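Side-chain contact in ABC-type amino acid transport system, permease component (Caldanaerobacter subterraneus subsp. tengcongensis MB4, PDB 4YMU), which probably moves amino acids across the cell membrane as a transmembrane subunit of an ABC importer, and holds bound arginine in this structure: residues Leu73-Asn76 / Gly77-Phe81. Residues are numbered along the deposited sequence; the frame is centred on the assembly and turned at random.
Sequences LIYN and GLMQF
Leu73 brings its carbonyl O to 3.2 Å from Gly77 CA where helix 67-75 runs out into the loop before helix 87-112, in the transmembrane fold of a binding-protein-dependent permease; the chain leaves the helix through a tight turn, Asn76-Met79, whose backbone angles at Gly77 and Leu78 fit a type I beta turn. Gly77 is buried against that Leu73 carbonyl. One residue on, Ile74 and Leu78 run alongside each other, with CG2 of Ile74 4.2 Å from CD1 of Leu78. The Ile74 carbonyl O also meets Leu78 CG at 3.2 Å, and both side chains continue onto Ile85 of the same loop. Tyr75 has CG anti to its backbone N (chi1 -169°), which presents one face of the ring to Met79. The methyl CE of Met79 sits over that face in a CH-pi contact, 4.2 Å from the ring centroid and displaced toward the rim near Tyr75 CE1. With its outer torsions stretched out, Met79 reaches the ring while its CG and SD pass close to the carbonyl oxygens of Tyr75 and Asn76. An alanine in place of Met79 is likely to leave this face of the Tyr75 ring without its methyl cover. Asn76 ND2 makes a weak hydrogen bond to Tyr189 OH of the second subunit, and Gln80 NE2 hydrogen-bonds Glu187 OE1 of the same second subunit. The Asn76 carbonyl O closes the turn by accepting Met79 N at 3.1 Å, the donor standing 54° out of the carbonyl plane.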
loop_
_atom_site.group_PDB
_atom_site.type_symbol
_atom_site.label_atom_id
_atom_site.label_comp_id
_atom_site.label_asym_id
_atom_site.label_seq_id
_atom_site.Cartn_x
_atom_site.Cartn_y
_atom_site.Cartn_z
ATOM N N LEU C 73 -9.071 9.319 36.367
ATOM C CA LEU C 73 -8.071 8.664 37.199
ATOM C C LEU C 73 -7.115 9.711 37.722
ATOM O O LEU C 73 -6.782 9.699 38.902
ATOM C CB LEU C 73 -7.299 7.592 36.433
ATOM C CG LEU C 73 -6.245 6.856 37.268
ATOM C CD1 LEU C 73 -6.927 6.002 38.301
ATOM C CD2 LEU C 73 -5.319 6.002 36.411
ATOM N N ILE C 74 -6.706 10.645 36.869
ATOM C CA ILE C 74 -5.845 11.702 37.363
ATOM C C ILE C 74 -6.614 12.663 38.288
ATOM O O ILE C 74 -6.134 13.014 39.373
ATOM C CB ILE C 74 -5.170 12.501 36.248
ATOM C CG1 ILE C 74 -4.262 11.600 35.399
ATOM C CG2 ILE C 74 -4.365 13.656 36.854
ATOM C CD1 ILE C 74 -3.529 12.348 34.310
ATOM N N TYR C 75 -7.800 13.089 37.859
ATOM C CA TYR C 75 -8.543 14.126 38.573
ATOM C C TYR C 75 -9.182 13.630 39.879
ATOM O O TYR C 75 -8.803 14.054 40.959
ATOM C CB TYR C 75 -9.596 14.754 37.657
ATOM C CG TYR C 75 -10.228 16.006 38.218
ATOM C CD1 TYR C 75 -11.558 16.018 38.629
ATOM C CD2 TYR C 75 -9.496 17.187 38.329
ATOM C CE1 TYR C 75 -12.149 17.180 39.137
ATOM C CE2 TYR C 75 -10.073 18.351 38.846
ATOM C CZ TYR C 75 -11.400 18.336 39.247
ATOM O OH TYR C 75 -11.979 19.475 39.750
ATOM N N ASN C 76 -10.151 12.735 39.767
ATOM C CA ASN C 76 -10.804 12.169 40.934
ATOM C C ASN C 76 -9.901 11.209 41.702
ATOM O O ASN C 76 -9.803 11.275 42.925
ATOM C CB ASN C 76 -12.070 11.438 40.507
ATOM C CG ASN C 76 -13.107 12.374 39.922
ATOM O OD1 ASN C 76 -12.973 13.597 40.031
ATOM N ND2 ASN C 76 -14.152 11.812 39.301
ATOM N N GLY C 77 -9.220 10.328 40.985
ATOM C CA GLY C 77 -8.462 9.271 41.621
ATOM C C GLY C 77 -7.308 9.749 42.475
ATOM O O GLY C 77 -6.824 9.016 43.335
ATOM N N LEU C 78 -6.861 10.979 42.269
ATOM C CA LEU C 78 -5.723 11.454 43.049
ATOM C C LEU C 78 -6.112 12.204 44.339
ATOM O O LEU C 78 -5.275 12.402 45.227
ATOM C CB LEU C 78 -4.786 12.290 42.179
ATOM C CG LEU C 78 -4.003 11.458 41.161
ATOM C CD1 LEU C 78 -2.908 12.295 40.509
ATOM C CD2 LEU C 78 -3.432 10.200 41.808
ATOM N N MET C 79 -7.379 12.602 44.436
ATOM C CA MET C 79 -7.870 13.370 45.581
ATOM C C MET C 79 -7.570 12.706 46.931
ATOM O O MET C 79 -7.031 13.344 47.846
ATOM C CB MET C 79 -9.362 13.658 45.420
ATOM C CG MET C 79 -9.646 14.865 44.539
ATOM S SD MET C 79 -11.330 14.847 43.886
ATOM C CE MET C 79 -11.303 16.309 42.848
ATOM N N GLN C 80 -7.887 11.418 47.037
ATOM C CA GLN C 80 -7.685 10.671 48.275
ATOM C C GLN C 80 -6.231 10.608 48.734
ATOM O O GLN C 80 -5.941 10.060 49.790
ATOM C CB GLN C 80 -8.240 9.257 48.137
ATOM C CG GLN C 80 -7.536 8.440 47.075
ATOM C CD GLN C 80 -8.256 7.149 46.771
ATOM O OE1 GLN C 80 -9.260 7.128 46.038
ATOM N NE2 GLN C 80 -7.748 6.052 47.336
ATOM N N PHE C 81 -5.316 11.143 47.934
ATOM C CA PHE C 81 -3.918 11.222 48.332
ATOM C C PHE C 81 -3.577 12.648 48.715
ATOM O O PHE C 81 -2.409 13.031 48.730
ATOM C CB PHE C 81 -2.997 10.751 47.210
ATOM C CG PHE C 81 -3.241 9.337 46.791
ATOM C CD1 PHE C 81 -2.842 8.285 47.604
ATOM C CD2 PHE C 81 -3.864 9.051 45.582
ATOM C CE1 PHE C 81 -3.068 6.965 47.219
ATOM C CE2 PHE C 81 -4.095 7.737 45.191
ATOM C CZ PHE C 81 -3.697 6.694 46.008
#